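Local coordinates for protein lipolytic enzyme, G-D-S-L family (Bacteroides thetaiotaomicron, PDB 7BR2) that acts as a gut microbial serine esterase of the SGNH (GDSL) hydrolase family that metabolises the drug diltiazem, at residues R21-G26 / K78-L83; D62-M67 / V85-N90; Y95-D100 / K153-T158; N233-A238 / L304-G309; A269-L274 / Q347-I352. All blocks are in the same frame, centred on the assembly; numbering follows the deposited sequence.

How the contacts relate
Contacts 1 and 2, whose segments alternate along the chain, and then contact 3 lie in the SGNH hydrolase part. Contact 1 pairs two adjacent inner strands, 21-26 and 82-85, of the parallel sheet. Contact 2, centred about 15 Å away, touches it where helix 64-75 meets the loop leaving strand 82-85; contact 3, about 18 Å further between centres, follows that loop to helix 155-173 and touches contact 2. Contacts 4 and 5 belong to the later chain, their segments also alternating and their centres 22 Å apart. Contact 5 connects this later part with helix 35-46 of the hydrolase part, whereas contact 4 lies in a separate mixed sheet, about 50 Å between centres from contact 2.

Contact 1: R21-G26 / K78-L83; sequences RAVFLG and KNPTVL
Backbone hydrogen bonds set the frame in which strand 21-26 runs parallel to the start of strand 82-85. Arg21 O takes two donors: Thr81 N lies in its carbonyl plane on a lone pair, while Val82 N, 3.2 Å from Arg21 O in a nearly straight bond (177°), arrives from above that plane. One step on, Val23 N reaches Val82 O at 2.9 Å, almost along the C=O axis.

Side chains add polar bonds at the strand entry. Thr81 holds OG1 between its backbone N and carbonyl carbon (chi1 64°), where it accepts from Arg21 N at 2.8 Å; the same hydroxyl bonds Asp20. Arg21 bends at chi3 (65°) so that NE, 3.1 Å from Lys78 O, and NH2, 2.9 Å from Lys78 O, grip that one oxygen side-on in the guanidinium plane. A long, flexible arginine suits this place, reaching Lys78 O while its backbone stays in the sheet.

Apolar contacts follow inward. Val23, beta-branched and at home in a strand, lays CG2 obliquely on Pro80 CB at 3.6 Å, and its CB meets Leu83 CD1 at 4.1 Å. Leu83 and Leu25 continue this face onto helix 64-75.

The doubly gripped Lys78 carbonyl, facing a delocalised positive charge, is probably polarised, so the chemistry is charge-assisted hydrogen bonding at the entry, and backbone bonds with apolar side-chain packing further in.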
# COMPACT_ATOMS: atom_id res chain seq x y z
N ARG A 21 3.56 -15.12 -1.43
CA ARG A 21 2.24 -14.77 -1.94
C ARG A 21 1.50 -14.12 -0.77
O ARG A 21 0.98 -14.82 0.11
CB ARG A 21 1.53 -16.00 -2.48
CG ARG A 21 2.31 -16.71 -3.60
CD ARG A 21 1.74 -18.09 -3.91
NE ARG A 21 0.37 -18.04 -4.46
CZ ARG A 21 0.07 -17.67 -5.70
NH1 ARG A 21 1.02 -17.29 -6.56
NH2 ARG A 21 -1.20 -17.66 -6.09
N ALA A 22 1.50 -12.80 -0.72
CA ALA A 22 0.94 -12.04 0.39
C ALA A 22 -0.47 -11.58 0.02
O ALA A 22 -0.64 -10.73 -0.85
CB ALA A 22 1.83 -10.84 0.71
N VAL A 23 -1.48 -12.14 0.70
CA VAL A 23 -2.88 -11.81 0.44
C VAL A 23 -3.36 -10.89 1.55
O VAL A 23 -3.23 -11.22 2.74
CB VAL A 23 -3.75 -13.06 0.36
CG1 VAL A 23 -5.21 -12.67 0.11
CG2 VAL A 23 -3.24 -14.03 -0.72
N PHE A 24 -3.95 -9.74 1.16
CA PHE A 24 -4.50 -8.76 2.10
C PHE A 24 -6.01 -8.89 2.12
O PHE A 24 -6.70 -8.36 1.25
CB PHE A 24 -4.09 -7.34 1.70
CG PHE A 24 -2.65 -7.03 1.95
CD1 PHE A 24 -1.68 -7.34 1.01
CD2 PHE A 24 -2.26 -6.42 3.14
CE1 PHE A 24 -0.33 -7.06 1.24
CE2 PHE A 24 -0.93 -6.13 3.38
CZ PHE A 24 0.04 -6.45 2.43
N LEU A 25 -6.53 -9.58 3.14
CA LEU A 25 -7.96 -9.79 3.25
C LEU A 25 -8.63 -8.60 3.95
O LEU A 25 -8.20 -8.19 5.04
CB LEU A 25 -8.23 -11.09 4.03
CG LEU A 25 -9.61 -11.32 4.63
CD1 LEU A 25 -10.67 -11.33 3.55
CD2 LEU A 25 -9.60 -12.64 5.36
N GLY A 26 -9.67 -8.05 3.33
CA GLY A 26 -10.25 -6.87 3.96
C GLY A 26 -11.60 -6.49 3.39
O GLY A 26 -12.25 -7.27 2.70
N LYS A 78 -6.11 -18.68 -3.27
CA LYS A 78 -4.92 -18.01 -3.77
C LYS A 78 -3.64 -18.56 -3.17
O LYS A 78 -2.54 -18.09 -3.50
CB LYS A 78 -5.04 -16.50 -3.51
CG LYS A 78 -6.09 -15.78 -4.36
CD LYS A 78 -6.41 -14.38 -3.83
CE LYS A 78 -7.34 -13.62 -4.78
NZ LYS A 78 -8.63 -14.32 -5.08
N ASN A 79 -3.75 -19.55 -2.27
CA ASN A 79 -2.61 -20.16 -1.62
C ASN A 79 -1.64 -19.13 -1.04
O ASN A 79 -0.50 -19.01 -1.48
CB ASN A 79 -1.86 -21.09 -2.60
CG ASN A 79 -2.66 -22.34 -2.95
OD1 ASN A 79 -3.57 -22.77 -2.22
ND2 ASN A 79 -2.32 -22.93 -4.09
N PRO A 80 -2.10 -18.33 -0.08
CA PRO A 80 -1.19 -17.37 0.54
C PRO A 80 -0.09 -18.09 1.31
O PRO A 80 -0.32 -19.14 1.93
CB PRO A 80 -2.10 -16.58 1.49
CG PRO A 80 -3.18 -17.53 1.84
CD PRO A 80 -3.43 -18.32 0.57
N THR A 81 1.12 -17.54 1.23
CA THR A 81 2.19 -17.84 2.16
C THR A 81 2.16 -16.90 3.36
O THR A 81 2.57 -17.28 4.46
CB THR A 81 3.57 -17.77 1.47
OG1 THR A 81 3.83 -16.43 1.02
CG2 THR A 81 3.67 -18.74 0.30
N VAL A 82 1.66 -15.68 3.16
CA VAL A 82 1.44 -14.70 4.21
C VAL A 82 0.05 -14.10 4.01
O VAL A 82 -0.25 -13.59 2.93
CB VAL A 82 2.51 -13.58 4.20
CG1 VAL A 82 2.39 -12.74 5.45
CG2 VAL A 82 3.91 -14.18 4.11
N LEU A 83 -0.77 -14.13 5.06
CA LEU A 83 -2.15 -13.67 5.01
C LEU A 83 -2.34 -12.55 6.03
O LEU A 83 -2.13 -12.76 7.22
CB LEU A 83 -3.13 -14.81 5.29
CG LEU A 83 -4.63 -14.48 5.38
CD1 LEU A 83 -5.15 -13.93 4.07
CD2 LEU A 83 -5.45 -15.68 5.81

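Contact 2: D62-M67 / V85-N90; sequences DTAYDM and VTFGMN
Two flat groups face the start of helix 64-75: the ring of Phe87 and the amide of Asn90. The Phe87 ring meets Phe117 with planes about 10° apart, and Ala64 CB comes obliquely to Phe87 CD2 at 3.8 Å, a methyl small enough to let the helix come this close. Asn90 ND2 bonds Asp62 O at 3.1 Å; the oxygen lies in the amide plane, yet the donor stands above the carbonyl plane. The other end of the amide, OD1, is bonded to Tyr94 OH.

Met67, extended beyond CG, brings CE to 3.6 Å from Phe87 CB and 3.4 Å from Thr86 O, its slender thioether lying beside the backbone. Water 1 bridges the two segments, donating to Asp62 O while accepting from Gly88 N and Asn90 N. Gly88 has phi 124°, where any side chain would jam against the preceding carbonyl.

The helix start is fixed by a capping box: Asp66 OD2 takes Thr63 N at 2.9 Å, and Thr63 OG1 weakly caps Tyr65 N. The Gly88-Met89-Asn90-Asp91 sequence fits the Gly-x-Asn-Asp block of SGNH hydrolases, whose asparagine usually helps form the oxyanion hole, and Asn90 indeed lies near the probable Ser28-Asp204-His207 triad.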
# COMPACT_ATOMS: atom_id res chain seq x y z
N ASP A 62 -17.85 -5.98 3.36
CA ASP A 62 -17.67 -7.20 4.14
C ASP A 62 -17.55 -6.93 5.64
O ASP A 62 -16.93 -5.97 6.08
CB ASP A 62 -16.42 -7.98 3.70
CG ASP A 62 -16.67 -8.90 2.50
OD1 ASP A 62 -17.71 -8.73 1.81
OD2 ASP A 62 -15.85 -9.81 2.26
N THR A 63 -18.09 -7.86 6.42
CA THR A 63 -17.79 -7.99 7.84
C THR A 63 -16.98 -9.26 8.01
O THR A 63 -16.67 -9.95 7.04
CB THR A 63 -19.05 -8.05 8.69
OG1 THR A 63 -19.83 -9.18 8.30
CG2 THR A 63 -19.89 -6.80 8.49
N ALA A 64 -16.68 -9.60 9.26
CA ALA A 64 -15.98 -10.85 9.50
C ALA A 64 -16.81 -12.04 9.04
O ALA A 64 -16.26 -13.08 8.64
CB ALA A 64 -15.63 -10.98 10.99
N TYR A 65 -18.14 -11.88 9.04
CA TYR A 65 -19.03 -12.94 8.56
C TYR A 65 -18.81 -13.22 7.07
O TYR A 65 -18.68 -14.39 6.66
CB TYR A 65 -20.49 -12.55 8.84
CG TYR A 65 -21.51 -13.40 8.11
CD1 TYR A 65 -21.94 -14.62 8.63
CD2 TYR A 65 -22.02 -12.99 6.87
CE1 TYR A 65 -22.86 -15.40 7.94
CE2 TYR A 65 -22.95 -13.78 6.18
CZ TYR A 65 -23.36 -14.97 6.71
OH TYR A 65 -24.27 -15.74 6.02
N ASP A 66 -18.71 -12.16 6.25
CA ASP A 66 -18.54 -12.34 4.80
C ASP A 66 -17.14 -12.85 4.45
O ASP A 66 -16.98 -13.73 3.59
CB ASP A 66 -18.81 -11.02 4.09
CG ASP A 66 -20.14 -10.42 4.47
OD1 ASP A 66 -21.17 -11.02 4.13
OD2 ASP A 66 -20.15 -9.34 5.11
N MET A 67 -16.13 -12.27 5.08
CA MET A 67 -14.76 -12.74 4.92
C MET A 67 -14.65 -14.23 5.24
O MET A 67 -14.01 -15.00 4.49
CB MET A 67 -13.86 -11.90 5.81
CG MET A 67 -13.81 -10.44 5.37
SD MET A 67 -12.76 -9.44 6.45
CE MET A 67 -13.29 -7.77 6.10
N VAL A 85 -5.03 -9.92 7.74
CA VAL A 85 -6.46 -9.94 8.04
C VAL A 85 -6.83 -8.63 8.72
O VAL A 85 -6.28 -8.29 9.78
CB VAL A 85 -6.83 -11.15 8.92
CG1 VAL A 85 -8.32 -11.18 9.21
CG2 VAL A 85 -6.36 -12.46 8.28
N THR A 86 -7.74 -7.87 8.10
CA THR A 86 -8.23 -6.60 8.65
C THR A 86 -9.74 -6.51 8.45
O THR A 86 -10.26 -6.92 7.41
CB THR A 86 -7.54 -5.40 8.00
OG1 THR A 86 -7.93 -4.20 8.69
CG2 THR A 86 -7.89 -5.28 6.51
N PHE A 87 -10.43 -5.99 9.46
CA PHE A 87 -11.88 -5.88 9.42
C PHE A 87 -12.31 -4.98 10.57
O PHE A 87 -11.50 -4.56 11.40
CB PHE A 87 -12.57 -7.25 9.54
CG PHE A 87 -12.39 -7.90 10.87
CD1 PHE A 87 -11.16 -8.42 11.25
CD2 PHE A 87 -13.45 -7.99 11.76
CE1 PHE A 87 -11.00 -9.02 12.48
CE2 PHE A 87 -13.29 -8.59 12.99
CZ PHE A 87 -12.07 -9.10 13.36
N GLY A 88 -13.60 -4.66 10.61
CA GLY A 88 -14.17 -3.91 11.71
C GLY A 88 -14.87 -2.63 11.31
O GLY A 88 -15.75 -2.16 12.04
N MET A 89 -14.47 -2.02 10.19
CA MET A 89 -15.13 -0.78 9.80
C MET A 89 -16.62 -0.98 9.58
O MET A 89 -17.44 -0.14 9.98
CB MET A 89 -14.46 -0.18 8.56
CG MET A 89 -15.08 1.15 8.12
SD MET A 89 -14.95 2.52 9.31
CE MET A 89 -13.21 2.93 9.22
N ASN A 90 -17.00 -2.10 8.96
CA ASN A 90 -18.41 -2.43 8.76
C ASN A 90 -18.99 -3.14 9.97
O ASN A 90 -20.15 -2.92 10.32
CB ASN A 90 -18.57 -3.28 7.50
CG ASN A 90 -18.32 -2.49 6.25
OD1 ASN A 90 -18.89 -1.40 6.06
ND2 ASN A 90 -17.44 -3.00 5.39
O HOH W 1 -15.18 -4.27 8.24

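Contact 3: Y95-D100 / K153-T158; sequences YEYNGD and KKKNET
Tyr97 carries the first shell. It meets Thr158 tip to tip, hydroxyl to hydroxyl, Tyr97 OH to Thr158 OG1 at 2.6 Å. Over one ring face lies the start of helix 155-173: Lys155 CA sits 4.0 Å from the centroid of the Tyr97 ring, 12° off its normal, a CH-pi contact, with Lys155 CB beside it. Tyr97 CB also packs on Lys153 O at 3.4 Å. A tyrosine suits the place because its flat ring offers a face to Lys155 while its hydroxyl reaches Thr158.

Beside it, Asn98 OD1 accepts from Lys153 N at 3.1 Å on a lone pair, nearly straight (173°). The Lys153 chain, bent at chi3 and chi4, folds back so that NZ adds a weak bond, 3.4 Å, to the same Asn98 OD1.

In the second shell Tyr97 OH is also bonded to Ser92 O, and Phe105 meets the ring edge-to-face. Asn98 ND2 is held by Val151 O, which fixes the turn of the amide. The end of Lys155 leads away to Met89 O, Ser92 OG and Gly93 O, and makes a cation-pi contact with Tyr94.

A 3-10 turn thus docks on a helix N-terminus in loops that leave the C-terminal ends of the parallel strands, the side on which SGNH hydrolases, with their three-layer alpha/beta/alpha fold, carry the active site.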
# COMPACT_ATOMS: atom_id res chain seq x y z
N TYR A 95 -25.05 4.27 11.85
CA TYR A 95 -25.98 5.34 12.23
C TYR A 95 -26.46 5.20 13.67
O TYR A 95 -26.67 6.20 14.37
CB TYR A 95 -27.16 5.39 11.26
CG TYR A 95 -26.81 5.97 9.90
CD1 TYR A 95 -26.34 5.15 8.87
CD2 TYR A 95 -26.95 7.33 9.65
CE1 TYR A 95 -26.02 5.68 7.62
CE2 TYR A 95 -26.63 7.86 8.40
CZ TYR A 95 -26.17 7.03 7.39
OH TYR A 95 -25.85 7.56 6.15
N GLU A 96 -26.66 3.96 14.14
CA GLU A 96 -27.21 3.74 15.48
C GLU A 96 -26.33 4.30 16.60
O GLU A 96 -26.81 4.38 17.74
CB GLU A 96 -27.42 2.25 15.74
CG GLU A 96 -28.54 1.59 14.96
CD GLU A 96 -28.13 1.14 13.57
OE1 GLU A 96 -27.16 1.71 13.01
OE2 GLU A 96 -28.75 0.18 13.06
N TYR A 97 -25.08 4.68 16.32
CA TYR A 97 -24.27 5.27 17.39
C TYR A 97 -24.81 6.63 17.80
O TYR A 97 -24.51 7.08 18.91
CB TYR A 97 -22.81 5.41 16.96
CG TYR A 97 -22.04 4.12 17.07
CD1 TYR A 97 -21.68 3.60 18.31
CD2 TYR A 97 -21.70 3.39 15.93
CE1 TYR A 97 -20.99 2.41 18.43
CE2 TYR A 97 -21.01 2.19 16.03
CZ TYR A 97 -20.66 1.70 17.29
OH TYR A 97 -19.98 0.51 17.41
N ASN A 98 -25.58 7.29 16.94
CA ASN A 98 -26.18 8.57 17.27
C ASN A 98 -27.63 8.43 17.70
O ASN A 98 -28.35 9.43 17.81
CB ASN A 98 -26.05 9.52 16.08
CG ASN A 98 -24.60 9.84 15.74
OD1 ASN A 98 -23.71 9.75 16.59
ND2 ASN A 98 -24.35 10.19 14.49
N GLY A 99 -28.08 7.19 17.94
CA GLY A 99 -29.43 6.92 18.38
C GLY A 99 -29.51 6.73 19.88
O GLY A 99 -28.59 7.05 20.64
N ASP A 100 -30.63 6.17 20.31
CA ASP A 100 -30.94 6.13 21.74
C ASP A 100 -30.14 5.08 22.48
O ASP A 100 -29.84 5.25 23.67
CB ASP A 100 -32.43 5.84 21.90
CG ASP A 100 -33.28 6.94 21.33
OD1 ASP A 100 -33.46 7.99 21.98
OD2 ASP A 100 -33.74 6.76 20.18
N LYS A 153 -20.75 8.86 16.61
CA LYS A 153 -20.00 9.10 17.84
C LYS A 153 -19.53 7.80 18.47
O LYS A 153 -20.31 6.87 18.69
CB LYS A 153 -20.85 9.90 18.84
CG LYS A 153 -21.03 11.36 18.46
CD LYS A 153 -21.80 12.17 19.50
CE LYS A 153 -23.29 12.28 19.22
NZ LYS A 153 -24.08 11.11 19.66
N LYS A 154 -18.23 7.74 18.77
CA LYS A 154 -17.57 6.64 19.47
C LYS A 154 -17.51 5.35 18.65
O LYS A 154 -17.22 4.27 19.20
CB LYS A 154 -18.20 6.41 20.84
CG LYS A 154 -18.00 7.60 21.77
CD LYS A 154 -16.49 7.72 22.01
CE LYS A 154 -16.08 8.83 22.94
NZ LYS A 154 -14.60 8.89 23.05
N LYS A 155 -17.72 5.44 17.34
CA LYS A 155 -17.64 4.26 16.48
C LYS A 155 -16.21 3.69 16.46
O LYS A 155 -16.02 2.46 16.51
CB LYS A 155 -18.14 4.65 15.08
CG LYS A 155 -17.66 3.80 13.92
CD LYS A 155 -18.33 4.23 12.62
CE LYS A 155 -17.80 3.44 11.42
NZ LYS A 155 -18.14 2.00 11.48
N ASN A 156 -15.21 4.57 16.44
CA ASN A 156 -13.85 4.06 16.44
C ASN A 156 -13.48 3.35 17.74
O ASN A 156 -12.52 2.57 17.74
CB ASN A 156 -12.83 5.17 16.19
CG ASN A 156 -11.51 4.62 15.73
OD1 ASN A 156 -11.46 3.87 14.77
ND2 ASN A 156 -10.44 4.94 16.45
N GLU A 157 -14.23 3.56 18.82
CA GLU A 157 -13.94 2.82 20.05
C GLU A 157 -14.35 1.36 19.93
O GLU A 157 -13.64 0.46 20.41
CB GLU A 157 -14.64 3.49 21.24
CG GLU A 157 -14.33 4.99 21.37
CD GLU A 157 -12.84 5.33 21.31
OE1 GLU A 157 -12.04 4.64 21.96
OE2 GLU A 157 -12.48 6.30 20.60
N THR A 158 -15.50 1.09 19.30
CA THR A 158 -15.85 -0.30 18.99
C THR A 158 -14.83 -0.91 18.03
O THR A 158 -14.43 -2.07 18.19
CB THR A 158 -17.26 -0.34 18.39
OG1 THR A 158 -18.20 0.17 19.34
CG2 THR A 158 -17.67 -1.77 18.01

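Contact 4: N233-A238 / L304-G309; sequences NMEINA and LLKVTG
Leu304, Thr308 and Met234 give up the most surface as strand 304-308 lies parallel to strand 233-237. Leu304 runs alongside Asn233, its CD2 3.6 Å from Asn233 OD1; its carbonyl O takes Met234 N at 3.1 Å, nearly along the C=O axis. Met234 turns CG into the crowded position between N and carbonyl carbon (chi1 69°), so CG meets Leu305 CD1 at 3.6 Å, then bends at chi3 and brings CE near Leu304 O. Thr308, beta-branched and suited to a strand, accepts Ala238 N at its O and points CG2 at Glu235 OE2, 4.0 Å away. At Gly309 a CB would clash with Ala238 CB, which explains the glycine.

On the Thr308 face Glu235 and Lys306 lie side by side, Glu235 CG 3.8 Å from Lys306 CD, ending in a long salt bridge of 3.9 Å between Glu235 OE1 and Lys306 NZ. An alanine at Glu235 would remove that alkyl packing and salt bridge, and would probably leave Lys306 less well ordered.

Met234 and Ile236 pack on strands 249-257 and 260-267, Leu305 on 260-267; the other face is mostly polar, Leu304 excepted, with alkyl stems doing much of the packing, and the long salt bridge probably adds little.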
# COMPACT_ATOMS: atom_id res chain seq x y z
N ASN A 233 23.38 5.43 -0.06
CA ASN A 233 24.06 6.49 0.69
C ASN A 233 25.49 6.55 0.17
O ASN A 233 26.31 5.67 0.48
CB ASN A 233 24.01 6.21 2.19
CG ASN A 233 24.24 7.46 3.04
OD1 ASN A 233 24.74 8.47 2.55
ND2 ASN A 233 23.91 7.38 4.32
N MET A 234 25.79 7.54 -0.65
CA MET A 234 27.13 7.67 -1.22
C MET A 234 27.74 9.00 -0.78
O MET A 234 27.07 10.04 -0.75
CB MET A 234 27.11 7.57 -2.75
CG MET A 234 26.47 8.76 -3.41
SD MET A 234 25.82 8.37 -5.03
CE MET A 234 24.07 8.43 -4.67
N GLU A 235 29.03 8.94 -0.45
CA GLU A 235 29.81 10.10 -0.08
C GLU A 235 31.12 10.05 -0.85
O GLU A 235 31.89 9.10 -0.69
CB GLU A 235 30.10 10.15 1.42
CG GLU A 235 30.70 11.47 1.89
CD GLU A 235 31.07 11.48 3.36
OE1 GLU A 235 30.38 10.82 4.18
OE2 GLU A 235 32.06 12.15 3.71
N ILE A 236 31.34 11.08 -1.67
CA ILE A 236 32.55 11.24 -2.47
C ILE A 236 33.31 12.46 -1.98
O ILE A 236 32.76 13.57 -1.93
CB ILE A 236 32.22 11.37 -3.97
CG1 ILE A 236 31.67 10.06 -4.54
CG2 ILE A 236 33.42 11.90 -4.74
CD1 ILE A 236 30.18 9.88 -4.42
N ASN A 237 34.59 12.27 -1.66
CA ASN A 237 35.47 13.39 -1.39
C ASN A 237 36.15 13.82 -2.69
O ASN A 237 36.89 13.04 -3.30
CB ASN A 237 36.49 13.04 -0.30
CG ASN A 237 37.47 14.17 -0.02
OD1 ASN A 237 38.27 14.53 -0.89
ND2 ASN A 237 37.34 14.81 1.14
N ALA A 238 35.91 15.07 -3.09
CA ALA A 238 36.38 15.53 -4.39
C ALA A 238 37.90 15.64 -4.45
O ALA A 238 38.50 15.35 -5.48
CB ALA A 238 35.73 16.87 -4.74
N LEU A 304 20.78 9.29 -0.89
CA LEU A 304 21.57 10.45 -0.48
C LEU A 304 22.85 10.56 -1.30
O LEU A 304 23.64 9.61 -1.38
CB LEU A 304 21.89 10.38 1.01
CG LEU A 304 22.34 11.73 1.58
CD1 LEU A 304 21.19 12.75 1.63
CD2 LEU A 304 22.97 11.56 2.95
N LEU A 305 23.06 11.73 -1.90
CA LEU A 305 24.32 12.04 -2.57
C LEU A 305 25.05 13.13 -1.78
O LEU A 305 24.56 14.26 -1.66
CB LEU A 305 24.09 12.48 -4.01
CG LEU A 305 25.32 13.10 -4.68
CD1 LEU A 305 26.46 12.09 -4.80
CD2 LEU A 305 24.96 13.66 -6.06
N LYS A 306 26.22 12.77 -1.25
CA LYS A 306 27.06 13.68 -0.48
C LYS A 306 28.41 13.78 -1.18
O LYS A 306 29.11 12.78 -1.33
CB LYS A 306 27.24 13.19 0.97
CG LYS A 306 27.77 14.27 1.90
CD LYS A 306 28.06 13.74 3.29
CE LYS A 306 26.79 13.52 4.08
NZ LYS A 306 27.02 12.54 5.17
N VAL A 307 28.79 15.00 -1.55
CA VAL A 307 30.06 15.27 -2.19
C VAL A 307 30.74 16.33 -1.34
O VAL A 307 30.39 17.51 -1.41
CB VAL A 307 29.90 15.75 -3.64
CG1 VAL A 307 31.27 15.89 -4.31
CG2 VAL A 307 28.98 14.83 -4.40
N THR A 308 31.69 15.92 -0.52
CA THR A 308 32.46 16.86 0.29
C THR A 308 33.76 17.10 -0.45
O THR A 308 34.56 16.17 -0.61
CB THR A 308 32.75 16.30 1.68
OG1 THR A 308 33.64 15.20 1.55
CG2 THR A 308 31.47 15.82 2.35
N GLY A 309 34.06 18.35 -0.73
CA GLY A 309 35.16 18.73 -1.59
C GLY A 309 34.96 20.17 -1.98
O GLY A 309 34.31 20.91 -1.25

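Contact 5: A269-L274 / Q347-I352; sequences ALPYPL and QQALTI
Gln348 NE2 is gripped twice, by the carbonyl oxygens of Ile437 and Lys439, and the other end of the same amide is held as well, OE1 accepting from Arg443 NH2. Three bonds therefore fix the group. Its chain is fully extended, CG anti to the backbone N (chi1 178°), and the amide thereby stays in place for Leu270 to lean on.

Leu270 crosses that side chain at about a right angle, CD2 3.5 Å from Gln348 OE1 and CD1 3.7 Å from Gln348 CG, while CD1 also meets Ile352 CD1 at 3.6 Å. A leucine fork suits this spot because both methyls lie on the Gln348 side chain and one of them still reaches the branched isoleucine. An alanine at Gln348 would take away the bonds to Arg443, Ile437 and Lys439, and would probably loosen the platform under Leu270.

Ala349 allows the closest approach of the helix: its CB touches Pro271 O at 3.3 Å and Pro273 CG at 3.7 Å. Pro273 CG in turn lies 3.2 Å from Ala349 O, and its CB touches Leu350 CD2 at 4.0 Å. Residues 270-273, two of them prolines, are extended, roughly at polyproline II angles. Tyr272 sets off away from helix 344-377, and its side chain touches helix 35-46, with OH bonded to Phe38 O.

An extended segment carrying two prolines thus packs over Ala349, flanked by Gln348, Leu350 and Ile352 of helix 344-377, and through Tyr272 on helix 35-46, so that the later part of the chain is tied to the hydrolase part.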
# COMPACT_ATOMS: atom_id res chain seq x y z
N ALA A 269 19.09 -0.55 -5.65
CA ALA A 269 17.66 -0.34 -5.64
C ALA A 269 17.36 0.98 -6.33
O ALA A 269 18.24 1.83 -6.48
CB ALA A 269 17.11 -0.35 -4.21
N LEU A 270 16.12 1.12 -6.75
CA LEU A 270 15.61 2.34 -7.34
C LEU A 270 14.92 3.19 -6.27
O LEU A 270 14.58 2.68 -5.20
CB LEU A 270 14.61 2.02 -8.47
CG LEU A 270 15.15 1.27 -9.70
CD1 LEU A 270 14.01 0.94 -10.67
CD2 LEU A 270 16.25 2.07 -10.39
N PRO A 271 14.75 4.50 -6.50
CA PRO A 271 13.95 5.30 -5.56
C PRO A 271 12.49 4.88 -5.59
O PRO A 271 11.99 4.30 -6.55
CB PRO A 271 14.12 6.73 -6.06
CG PRO A 271 14.43 6.58 -7.52
CD PRO A 271 15.22 5.30 -7.64
N TYR A 272 11.79 5.18 -4.50
CA TYR A 272 10.37 4.91 -4.43
C TYR A 272 9.62 5.98 -5.21
O TYR A 272 9.78 7.17 -4.92
CB TYR A 272 9.86 4.88 -3.01
CG TYR A 272 8.45 4.36 -2.94
CD1 TYR A 272 8.20 2.99 -2.90
CD2 TYR A 272 7.37 5.24 -2.95
CE1 TYR A 272 6.90 2.51 -2.85
CE2 TYR A 272 6.07 4.76 -2.91
CZ TYR A 272 5.84 3.40 -2.86
OH TYR A 272 4.55 2.92 -2.81
N PRO A 273 8.84 5.61 -6.22
CA PRO A 273 8.12 6.61 -7.02
C PRO A 273 6.76 6.92 -6.43
O PRO A 273 6.03 6.04 -5.96
CB PRO A 273 8.03 5.93 -8.39
CG PRO A 273 7.97 4.50 -8.08
CD PRO A 273 8.75 4.26 -6.80
N LEU A 274 6.40 8.20 -6.48
CA LEU A 274 5.17 8.72 -5.89
C LEU A 274 4.30 9.30 -6.99
O LEU A 274 4.73 10.16 -7.76
CB LEU A 274 5.48 9.77 -4.83
CG LEU A 274 6.21 9.21 -3.61
CD1 LEU A 274 6.80 10.31 -2.74
CD2 LEU A 274 5.30 8.29 -2.80
N GLN A 347 12.81 8.31 -13.22
CA GLN A 347 11.97 8.06 -14.39
C GLN A 347 11.71 6.56 -14.57
O GLN A 347 10.58 6.14 -14.86
CB GLN A 347 12.65 8.65 -15.62
CG GLN A 347 12.68 10.18 -15.66
CD GLN A 347 11.29 10.79 -15.80
OE1 GLN A 347 10.81 11.52 -14.92
NE2 GLN A 347 10.63 10.49 -16.90
N GLN A 348 12.75 5.74 -14.37
CA GLN A 348 12.60 4.28 -14.41
C GLN A 348 11.62 3.81 -13.33
O GLN A 348 10.72 2.98 -13.59
CB GLN A 348 13.98 3.65 -14.21
CG GLN A 348 14.07 2.13 -14.17
CD GLN A 348 15.50 1.66 -13.96
OE1 GLN A 348 16.41 2.49 -13.85
NE2 GLN A 348 15.70 0.35 -13.89
N ALA A 349 11.77 4.34 -12.12
CA ALA A 349 10.86 3.96 -11.05
C ALA A 349 9.43 4.36 -11.39
O ALA A 349 8.49 3.61 -11.11
CB ALA A 349 11.32 4.60 -9.73
N LEU A 350 9.24 5.52 -12.02
CA LEU A 350 7.91 5.97 -12.41
C LEU A 350 7.30 5.04 -13.46
O LEU A 350 6.09 4.76 -13.43
CB LEU A 350 7.98 7.40 -12.95
CG LEU A 350 8.12 8.59 -11.99
CD1 LEU A 350 8.27 9.87 -12.81
CD2 LEU A 350 6.94 8.74 -11.02
N THR A 351 8.12 4.58 -14.42
CA THR A 351 7.66 3.57 -15.37
C THR A 351 7.07 2.37 -14.64
O THR A 351 5.96 1.91 -14.96
CB THR A 351 8.83 3.13 -16.25
OG1 THR A 351 9.49 4.28 -16.82
CG2 THR A 351 8.33 2.21 -17.34
N ILE A 352 7.81 1.86 -13.66
CA ILE A 352 7.32 0.73 -12.86
C ILE A 352 6.02 1.09 -12.13
O ILE A 352 5.10 0.27 -12.03
CB ILE A 352 8.41 0.28 -11.88
CG1 ILE A 352 9.54 -0.38 -12.67
CG2 ILE A 352 7.84 -0.68 -10.84
CD1 ILE A 352 10.87 -0.25 -12.01